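Local coordinates for HydG protein (Carboxydothermus hydrogenoformans, PDB 4RTB) that matures [FeFe]-hydrogenase as a radical SAM enzyme and CO/CN synthase, binding a [4Fe-4S] cluster and S-adenosylmethionine, at residues A[82-87]-A[309-314]; A[102-107]-A[163-168]; A[140-145]-A[174-179]. All coordinates share one frame; numbering follows the deposited sequence.

Contacts 1 and 2 are buried and largely apolar, whereas contact 3 lies partly at the surface and depends on a salt bridge. Contact 1 pairs helices 74-91 and 303-316, on the other side of the chain's centre from the other two, about 33 to 36 Å away between centres. Contacts 2 and 3 share helix 158-175: in contact 2 its middle packs on strand 95-105, and in contact 3 the chain leaving its end meets the end of helix 131-144. These two contacts also touch directly, Leu102 CB lying 4.1 Å from Ile141 CD1. Thus the chemistry changes from hydrocarbon packing inside the fold to a partly exposed salt bridge backed by apolar side chains.

Contact 1: A[82-87]-A[309-314]; sequences WQARKV and IVALLR
Ala84 and Ala311 meet methyl to methyl, CB to CB at 3.7 Å, and are the pair of residues whose CA atoms are nearest between 82-87 and 309-314. Those CA atoms, of Ala84 and Ala311, are 5.1 Å apart, and the axes of the two short segments approach to 8.7 Å at a crossing angle of 55°, a separation that two alanines at the crossing readily permit.

One turn further along helix 303-316, Arg314 continues the interface. The bond from CA to CB of Arg314 points toward the other helix, but the first atom to touch is CG. Being anti to the backbone N (chi1 171°), CG of Arg314 is laid against helix 74-91, where it lies 3.8 Å from the carbonyl O of Ala84 and 3.9 Å from CG1 of Val87. The next carbon, CD of Arg314, passes CG1 of Val87 at 4.2 Å, so the aliphatic part of the arginine does most of the touching. Bends at chi2 and chi3 then carry the guanidinium past Val87, whose CG1 stands at the edge of this flat group and near its plane. CG1 of Val87 also lies 3.7 Å from the backbone O of Arg314.

The charged tip looks beyond both segments: NH1 makes a weak hydrogen bond to the carbonyl of Gly340, and NH2 makes weak ones to those of Leu317 and Pro318. Leu339 of helix 330-339 adds to the packing on Ala311. Helix 303-316 links parallel strands 281-283 and 321-324, and its contact with helix 74-91 is close helix-on-helix packing in the outer layer of a beta/alpha barrel.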
loop_
_atom_site.group_PDB
_atom_site.type_symbol
_atom_site.label_atom_id
_atom_site.label_comp_id
_atom_site.label_asym_id
_atom_site.label_seq_id
_atom_site.Cartn_x
_atom_site.Cartn_y
_atom_site.Cartn_z
ATOM N N TRP A 82 -14.441 10.499 11.926
ATOM C CA TRP A 82 -14.104 11.894 12.187
ATOM C C TRP A 82 -12.632 12.046 12.584
ATOM O O TRP A 82 -11.881 12.823 11.971
ATOM C CB TRP A 82 -15.019 12.447 13.281
ATOM C CG TRP A 82 -14.919 13.919 13.497
ATOM C CD1 TRP A 82 -15.374 14.904 12.669
ATOM C CD2 TRP A 82 -14.350 14.580 14.631
ATOM N NE1 TRP A 82 -15.112 16.137 13.212
ATOM C CE2 TRP A 82 -14.485 15.965 14.419
ATOM C CE3 TRP A 82 -13.735 14.134 15.805
ATOM C CZ2 TRP A 82 -14.027 16.909 15.335
ATOM C CZ3 TRP A 82 -13.280 15.070 16.714
ATOM C CH2 TRP A 82 -13.430 16.442 16.476
ATOM N N GLN A 83 -12.224 11.280 13.593
ATOM C CA GLN A 83 -10.833 11.287 14.038
ATOM C C GLN A 83 -9.867 10.875 12.930
ATOM O O GLN A 83 -8.796 11.467 12.783
ATOM C CB GLN A 83 -10.653 10.369 15.245
ATOM C CG GLN A 83 -10.554 11.113 16.560
ATOM C CD GLN A 83 -9.386 12.079 16.592
ATOM O OE1 GLN A 83 -8.312 11.790 16.065
ATOM N NE2 GLN A 83 -9.595 13.238 17.208
ATOM N N ALA A 84 -10.249 9.862 12.156
ATOM C CA ALA A 84 -9.416 9.386 11.055
ATOM C C ALA A 84 -9.139 10.500 10.046
ATOM O O ALA A 84 -7.981 10.742 9.679
ATOM C CB ALA A 84 -10.071 8.199 10.370
ATOM N N ARG A 85 -10.199 11.176 9.608
ATOM C CA ARG A 85 -10.067 12.280 8.660
ATOM C C ARG A 85 -9.227 13.403 9.256
ATOM O O ARG A 85 -8.423 14.031 8.554
ATOM C CB ARG A 85 -11.442 12.819 8.242
ATOM C CG ARG A 85 -12.374 11.781 7.622
ATOM C CD ARG A 85 -13.633 12.414 7.024
ATOM N NE ARG A 85 -14.465 11.413 6.356
ATOM C CZ ARG A 85 -15.763 11.234 6.579
ATOM N NH1 ARG A 85 -16.404 12.000 7.453
ATOM N NH2 ARG A 85 -16.424 10.289 5.922
ATOM N N LYS A 86 -9.411 13.653 10.550
ATOM C CA LYS A 86 -8.665 14.725 11.200
ATOM C C LYS A 86 -7.169 14.425 11.194
ATOM O O LYS A 86 -6.354 15.294 10.883
ATOM C CB LYS A 86 -9.157 14.948 12.631
ATOM C CG LYS A 86 -8.776 16.308 13.189
ATOM C CD LYS A 86 -9.981 17.020 13.777
ATOM C CE LYS A 86 -10.214 16.599 15.214
ATOM N NZ LYS A 86 -9.116 17.071 16.101
ATOM N N VAL A 87 -6.821 13.185 11.524
ATOM C CA VAL A 87 -5.431 12.739 11.552
ATOM C C VAL A 87 -4.783 12.752 10.166
ATOM O O VAL A 87 -3.664 13.265 9.986
ATOM C CB VAL A 87 -5.332 11.321 12.146
ATOM C CG1 VAL A 87 -3.938 10.749 11.956
ATOM C CG2 VAL A 87 -5.721 11.336 13.618
ATOM N N ILE A 309 -11.212 -0.315 8.855
ATOM C CA ILE A 309 -9.830 -0.779 8.920
ATOM C C ILE A 309 -8.882 0.356 8.574
ATOM O O ILE A 309 -7.924 0.597 9.302
ATOM C CB ILE A 309 -9.518 -1.962 7.973
ATOM C CG1 ILE A 309 -10.710 -2.898 7.815
ATOM C CG2 ILE A 309 -8.325 -2.748 8.498
ATOM C CD1 ILE A 309 -10.459 -4.028 6.838
ATOM N N VAL A 310 -9.140 1.056 7.471
ATOM C CA VAL A 310 -8.222 2.127 7.071
ATOM C C VAL A 310 -8.258 3.276 8.081
ATOM O O VAL A 310 -7.255 3.976 8.277
ATOM C CB VAL A 310 -8.528 2.668 5.645
ATOM C CG1 VAL A 310 -9.113 1.570 4.772
ATOM C CG2 VAL A 310 -9.456 3.877 5.687
ATOM N N ALA A 311 -9.401 3.449 8.741
ATOM C CA ALA A 311 -9.545 4.493 9.747
ATOM C C ALA A 311 -8.713 4.153 10.971
ATOM O O ALA A 311 -7.894 4.956 11.421
ATOM C CB ALA A 311 -11.002 4.674 10.129
ATOM N N LEU A 312 -8.932 2.954 11.501
ATOM C CA LEU A 312 -8.197 2.476 12.663
ATOM C C LEU A 312 -6.695 2.429 12.411
ATOM O O LEU A 312 -5.905 2.770 13.279
ATOM C CB LEU A 312 -8.704 1.099 13.075
ATOM C CG LEU A 312 -9.971 1.141 13.924
ATOM C CD1 LEU A 312 -10.647 -0.211 13.940
ATOM C CD2 LEU A 312 -9.628 1.587 15.336
ATOM N N LEU A 313 -6.306 2.005 11.216
ATOM C CA LEU A 313 -4.900 1.986 10.843
ATOM C C LEU A 313 -4.328 3.397 10.796
ATOM O O LEU A 313 -3.219 3.637 11.276
ATOM C CB LEU A 313 -4.713 1.290 9.497
ATOM C CG LEU A 313 -4.506 -0.223 9.572
ATOM C CD1 LEU A 313 -5.222 -0.907 8.431
ATOM C CD2 LEU A 313 -3.022 -0.555 9.546
ATOM N N ARG A 314 -5.084 4.332 10.226
ATOM C CA ARG A 314 -4.630 5.717 10.171
ATOM C C ARG A 314 -4.470 6.321 11.567
ATOM O O ARG A 314 -3.503 7.039 11.831
ATOM C CB ARG A 314 -5.589 6.575 9.341
ATOM C CG ARG A 314 -5.310 8.078 9.407
ATOM C CD ARG A 314 -4.211 8.536 8.444
ATOM N NE ARG A 314 -2.898 7.974 8.752
ATOM C CZ ARG A 314 -2.197 7.215 7.917
ATOM N NH1 ARG A 314 -2.676 6.932 6.714
ATOM N NH2 ARG A 314 -1.014 6.745 8.283
#

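Contact 2: A[102-107]-A[163-168]; sequences LYLSNI and SYLEEI
Leu104 presents two different parts of its side chain to Tyr164. Leu104 CB sits in the ring plane at the tyrosine edge, 4.0 Å from Tyr164 CE1, while Leu104 CD1 approaches the same CE1 obliquely at 3.9 Å. That CD1 methyl of Leu104 also meets CD2 of Leu165 at 3.7 Å and, more loosely, CG2 of Ile168 at 4.3 Å, so one leucine branch fits among three residues of helix 158-175. CG of Tyr164 is anti to its backbone N (chi1 -176°), which extends the ring toward the strand; Ile168 CD1 lies over one ring face, offset toward the rim.

Tyr164 OH comes 3.6 Å from Leu104 O, a pair that is not a hydrogen bond; its bond goes to the carbonyl of Leu129, a residue whose backbone also bonds to Leu104. Were Tyr164 replaced by an alanine, the Leu129 carbonyl would probably lose its phenol mate and a gap would be likely beside Leu104 CB and Ile168 CD1.

Leu104 also touches Met153, which binds S-adenosylmethionine, and Ala134 of helix 131-144. With segment axes 11.4 Å apart at 130°, this is an outer helix packed on a strand of the radical SAM beta/alpha barrel.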
loop_
_atom_site.group_PDB
_atom_site.type_symbol
_atom_site.label_atom_id
_atom_site.label_comp_id
_atom_site.label_asym_id
_atom_site.label_seq_id
_atom_site.Cartn_x
_atom_site.Cartn_y
_atom_site.Cartn_z
ATOM N N LEU A 102 4.361 -2.616 -11.909
ATOM C CA LEU A 102 4.874 -3.286 -13.093
ATOM C C LEU A 102 5.087 -4.764 -12.797
ATOM O O LEU A 102 5.978 -5.142 -12.033
ATOM C CB LEU A 102 6.174 -2.637 -13.574
ATOM C CG LEU A 102 6.850 -3.278 -14.788
ATOM C CD1 LEU A 102 5.838 -3.599 -15.880
ATOM C CD2 LEU A 102 7.944 -2.367 -15.324
ATOM N N TYR A 103 4.241 -5.594 -13.394
ATOM C CA TYR A 103 4.367 -7.035 -13.265
ATOM C C TYR A 103 5.458 -7.533 -14.199
ATOM O O TYR A 103 5.341 -7.411 -15.417
ATOM C CB TYR A 103 3.034 -7.719 -13.568
ATOM C CG TYR A 103 2.036 -7.614 -12.438
ATOM C CD1 TYR A 103 1.406 -6.411 -12.147
ATOM C CD2 TYR A 103 1.721 -8.720 -11.661
ATOM C CE1 TYR A 103 0.501 -6.310 -11.107
ATOM C CE2 TYR A 103 0.812 -8.632 -10.626
ATOM C CZ TYR A 103 0.205 -7.426 -10.354
ATOM O OH TYR A 103 -0.701 -7.335 -9.322
ATOM N N LEU A 104 6.527 -8.081 -13.629
ATOM C CA LEU A 104 7.642 -8.553 -14.442
ATOM C C LEU A 104 7.470 -10.012 -14.841
ATOM O O LEU A 104 7.969 -10.440 -15.880
ATOM C CB LEU A 104 8.968 -8.366 -13.705
ATOM C CG LEU A 104 9.491 -6.932 -13.596
ATOM C CD1 LEU A 104 10.853 -6.903 -12.916
ATOM C CD2 LEU A 104 9.560 -6.291 -14.972
ATOM N N SER A 105 6.758 -10.773 -14.016
ATOM C CA SER A 105 6.569 -12.194 -14.275
ATOM C C SER A 105 5.383 -12.760 -13.503
ATOM O O SER A 105 5.151 -12.397 -12.352
ATOM C CB SER A 105 7.841 -12.966 -13.922
ATOM O OG SER A 105 7.744 -14.316 -14.334
ATOM N N ASN A 106 4.642 -13.660 -14.142
ATOM C CA ASN A 106 3.464 -14.256 -13.521
ATOM C C ASN A 106 3.627 -15.753 -13.272
ATOM O O ASN A 106 2.652 -16.458 -13.017
ATOM C CB ASN A 106 2.227 -14.003 -14.385
ATOM C CG ASN A 106 2.363 -14.578 -15.779
ATOM O OD1 ASN A 106 3.466 -14.872 -16.239
ATOM N ND2 ASN A 106 1.238 -14.736 -16.465
ATOM N N ILE A 107 4.864 -16.234 -13.354
ATOM C CA ILE A 107 5.164 -17.619 -13.014
ATOM C C ILE A 107 5.592 -17.692 -11.549
ATOM O O ILE A 107 6.251 -16.777 -11.046
ATOM C CB ILE A 107 6.267 -18.211 -13.932
ATOM C CG1 ILE A 107 6.559 -19.667 -13.568
ATOM C CG2 ILE A 107 7.535 -17.384 -13.862
ATOM C CD1 ILE A 107 7.767 -20.245 -14.274
ATOM N N SER A 163 19.179 -12.293 -9.884
ATOM C CA SER A 163 20.013 -12.010 -11.050
ATOM C C SER A 163 19.209 -11.201 -12.065
ATOM O O SER A 163 19.667 -10.168 -12.583
ATOM C CB SER A 163 20.521 -13.306 -11.675
ATOM O OG SER A 163 21.005 -14.183 -10.674
ATOM N N TYR A 164 18.001 -11.695 -12.328
ATOM C CA TYR A 164 17.025 -11.042 -13.196
ATOM C C TYR A 164 16.872 -9.551 -12.873
ATOM O O TYR A 164 17.003 -8.688 -13.750
ATOM C CB TYR A 164 15.686 -11.772 -13.058
ATOM C CG TYR A 164 14.573 -11.298 -13.958
ATOM C CD1 TYR A 164 13.487 -10.604 -13.440
ATOM C CD2 TYR A 164 14.589 -11.569 -15.319
ATOM C CE1 TYR A 164 12.456 -10.180 -14.253
ATOM C CE2 TYR A 164 13.561 -11.148 -16.143
ATOM C CZ TYR A 164 12.495 -10.456 -15.602
ATOM O OH TYR A 164 11.468 -10.029 -16.414
ATOM N N LEU A 165 16.613 -9.258 -11.603
ATOM C CA LEU A 165 16.471 -7.885 -11.141
ATOM C C LEU A 165 17.804 -7.147 -11.169
ATOM O O LEU A 165 17.847 -5.938 -11.402
ATOM C CB LEU A 165 15.886 -7.853 -9.727
ATOM C CG LEU A 165 14.416 -8.253 -9.587
ATOM C CD1 LEU A 165 13.994 -8.251 -8.127
ATOM C CD2 LEU A 165 13.538 -7.318 -10.398
ATOM N N GLU A 166 18.891 -7.877 -10.932
ATOM C CA GLU A 166 20.224 -7.282 -10.944
ATOM C C GLU A 166 20.563 -6.743 -12.322
ATOM O O GLU A 166 21.370 -5.822 -12.451
ATOM C CB GLU A 166 21.282 -8.295 -10.502
ATOM C CG GLU A 166 21.629 -8.210 -9.027
ATOM C CD GLU A 166 22.299 -9.467 -8.513
ATOM O OE1 GLU A 166 22.403 -10.445 -9.285
ATOM O OE2 GLU A 166 22.718 -9.480 -7.337
ATOM N N GLU A 167 19.949 -7.315 -13.352
ATOM C CA GLU A 167 20.127 -6.775 -14.693
ATOM C C GLU A 167 19.032 -5.778 -15.073
ATOM O O GLU A 167 19.286 -4.826 -15.810
ATOM C CB GLU A 167 20.184 -7.900 -15.728
ATOM C CG GLU A 167 21.596 -8.228 -16.190
ATOM C CD GLU A 167 21.640 -8.734 -17.620
ATOM O OE1 GLU A 167 20.561 -8.989 -18.197
ATOM O OE2 GLU A 167 22.756 -8.869 -18.168
ATOM N N ILE A 168 17.822 -5.980 -14.561
ATOM C CA ILE A 168 16.687 -5.170 -15.004
ATOM C C ILE A 168 16.554 -3.812 -14.301
ATOM O O ILE A 168 16.343 -2.792 -14.960
ATOM C CB ILE A 168 15.370 -5.957 -14.847
ATOM C CG1 ILE A 168 15.256 -6.982 -15.978
ATOM C CG2 ILE A 168 14.165 -5.022 -14.845
ATOM C CD1 ILE A 168 13.860 -7.484 -16.224
#

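Contact 3: A[140-145]-A[174-179]; sequences AIREMG and SEVDIR
Asp177 OD2 takes two N-H groups from Arg142. The stronger bond, from Arg142 NH2 to Asp177 OD2, is 3.0 Å long and fairly straight, with an angle of 161° at the hydrogen; Arg142 NE reaches Asp177 OD2 weakly at 3.4 Å. The oxygen lies almost exactly in the guanidinium plane and is met by NH2 on its anti side, 26° out of the carboxylate plane. The two flat groups are turned 44° apart, so this pairing is not coplanar. Arg142 NE also makes a weak, strongly bent bond to the carbonyl O of Asp177 at 3.0 Å, which lets the arginine hold both the backbone and the side chain of one residue.

The grip is shared. Asp177 OD1 receives from Arg179 NE, at 3.3 Å, a weak hydrogen bond that is part of a salt bridge, and NH2 of Arg142 has a second salt-bridge partner in Glu432. Since Arg179 pairs with Glu428, acids of helix 419-432 join the network and would probably offset the nearness of the two arginines.

Nearer the backbone, Arg142 CB packs against CG1 of Val176 at 3.9 Å and CD1 of Ile178 at 4.1 Å. Its CG is anti to the backbone N and the chain bends at chi2, which brings the guanidinium round to Asp177.

Both partners sit where helices stop. Gly145, with positive phi, closes helix 131-144 in a Schellman motif, Gly145 N bonding to Arg142 O at 2.9 Å, while Asp177 centres an inverse gamma turn just after helix 158-175. The salt bridge therefore joins two successive helix-to-strand turns of the radical SAM beta/alpha barrel, leading into parallel strands 148-153 and 180-184.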
loop_
_atom_site.group_PDB
_atom_site.type_symbol
_atom_site.label_atom_id
_atom_site.label_comp_id
_atom_site.label_asym_id
_atom_site.label_seq_id
_atom_site.Cartn_x
_atom_site.Cartn_y
_atom_site.Cartn_z
ATOM N N ALA A 140 6.543 3.146 -21.026
ATOM C CA ALA A 140 5.108 3.331 -21.236
ATOM C C ALA A 140 4.444 3.905 -19.991
ATOM O O ALA A 140 3.572 4.772 -20.080
ATOM C CB ALA A 140 4.456 2.014 -21.628
ATOM N N ILE A 141 4.864 3.410 -18.833
ATOM C CA ILE A 141 4.387 3.911 -17.551
ATOM C C ILE A 141 4.848 5.352 -17.316
ATOM O O ILE A 141 4.106 6.169 -16.770
ATOM C CB ILE A 141 4.871 3.006 -16.395
ATOM C CG1 ILE A 141 4.177 1.645 -16.465
ATOM C CG2 ILE A 141 4.617 3.647 -15.047
ATOM C CD1 ILE A 141 4.512 0.728 -15.310
ATOM N N ARG A 142 6.066 5.667 -17.745
ATOM C CA ARG A 142 6.603 7.015 -17.562
ATOM C C ARG A 142 5.901 8.040 -18.453
ATOM O O ARG A 142 5.632 9.163 -18.021
ATOM C CB ARG A 142 8.106 7.039 -17.839
ATOM C CG ARG A 142 8.739 8.404 -17.619
ATOM C CD ARG A 142 8.520 8.868 -16.192
ATOM N NE ARG A 142 9.075 10.191 -15.935
ATOM C CZ ARG A 142 8.358 11.309 -15.902
ATOM N NH1 ARG A 142 7.049 11.264 -16.112
ATOM N NH2 ARG A 142 8.948 12.471 -15.658
ATOM N N GLU A 143 5.619 7.647 -19.694
ATOM C CA GLU A 143 4.909 8.504 -20.646
ATOM C C GLU A 143 3.537 8.921 -20.114
ATOM O O GLU A 143 3.016 9.983 -20.455
ATOM C CB GLU A 143 4.749 7.786 -21.991
ATOM C CG GLU A 143 5.653 8.306 -23.103
ATOM C CD GLU A 143 6.852 7.410 -23.368
ATOM O OE1 GLU A 143 6.655 6.269 -23.841
ATOM O OE2 GLU A 143 7.993 7.849 -23.110
ATOM N N MET A 144 2.966 8.058 -19.281
ATOM C CA MET A 144 1.677 8.291 -18.645
ATOM C C MET A 144 1.737 9.495 -17.712
ATOM O O MET A 144 0.760 10.232 -17.560
ATOM C CB MET A 144 1.262 7.039 -17.873
ATOM C CG MET A 144 -0.223 6.818 -17.724
ATOM S SD MET A 144 -0.522 5.092 -17.297
ATOM C CE MET A 144 0.243 4.269 -18.694
ATOM N N GLY A 145 2.898 9.689 -17.094
ATOM C CA GLY A 145 3.088 10.752 -16.125
ATOM C C GLY A 145 3.553 10.183 -14.799
ATOM O O GLY A 145 4.018 10.915 -13.922
ATOM N N SER A 174 18.542 3.734 -15.452
ATOM C CA SER A 174 19.402 4.459 -16.378
ATOM C C SER A 174 18.671 4.856 -17.662
ATOM O O SER A 174 18.780 5.995 -18.113
ATOM C CB SER A 174 20.641 3.627 -16.712
ATOM O OG SER A 174 21.676 4.446 -17.232
ATOM N N GLU A 175 17.922 3.920 -18.237
ATOM C CA GLU A 175 17.234 4.153 -19.507
ATOM C C GLU A 175 15.946 4.965 -19.368
ATOM O O GLU A 175 15.514 5.613 -20.320
ATOM C CB GLU A 175 16.916 2.818 -20.187
ATOM C CG GLU A 175 17.863 2.442 -21.316
ATOM C CD GLU A 175 17.714 0.991 -21.735
ATOM O OE1 GLU A 175 17.065 0.727 -22.771
ATOM O OE2 GLU A 175 18.249 0.113 -21.026
ATOM N N VAL A 176 15.328 4.920 -18.192
ATOM C CA VAL A 176 14.048 5.596 -17.981
ATOM C C VAL A 176 14.137 6.608 -16.840
ATOM O O VAL A 176 14.995 6.493 -15.967
ATOM C CB VAL A 176 12.920 4.585 -17.673
ATOM C CG1 VAL A 176 11.555 5.193 -17.971
ATOM C CG2 VAL A 176 13.113 3.312 -18.478
ATOM N N ASP A 177 13.250 7.599 -16.854
ATOM C CA ASP A 177 13.199 8.590 -15.787
ATOM C C ASP A 177 12.258 8.150 -14.667
ATOM O O ASP A 177 11.194 8.731 -14.471
ATOM C CB ASP A 177 12.762 9.951 -16.333
ATOM C CG ASP A 177 12.770 11.034 -15.270
ATOM O OD1 ASP A 177 13.639 10.977 -14.373
ATOM O OD2 ASP A 177 11.903 11.932 -15.322
ATOM N N ILE A 178 12.653 7.117 -13.933
ATOM C CA ILE A 178 11.861 6.653 -12.802
ATOM C C ILE A 178 12.504 7.091 -11.492
ATOM O O ILE A 178 13.649 6.744 -11.203
ATOM C CB ILE A 178 11.694 5.124 -12.809
ATOM C CG1 ILE A 178 11.109 4.666 -14.144
ATOM C CG2 ILE A 178 10.801 4.684 -11.662
ATOM C CD1 ILE A 178 9.801 5.341 -14.493
ATOM N N ARG A 179 11.757 7.858 -10.705
ATOM C CA ARG A 179 12.270 8.423 -9.463
ATOM C C ARG A 179 12.421 7.366 -8.381
ATOM O O ARG A 179 13.348 7.424 -7.572
ATOM C CB ARG A 179 11.360 9.550 -8.964
ATOM C CG ARG A 179 11.653 10.913 -9.583
ATOM C CD ARG A 179 11.330 10.927 -11.068
ATOM N NE ARG A 179 11.874 12.092 -11.758
ATOM C CZ ARG A 179 11.251 13.261 -11.853
ATOM N NH1 ARG A 179 10.062 13.428 -11.290
ATOM N NH2 ARG A 179 11.818 14.266 -12.507
#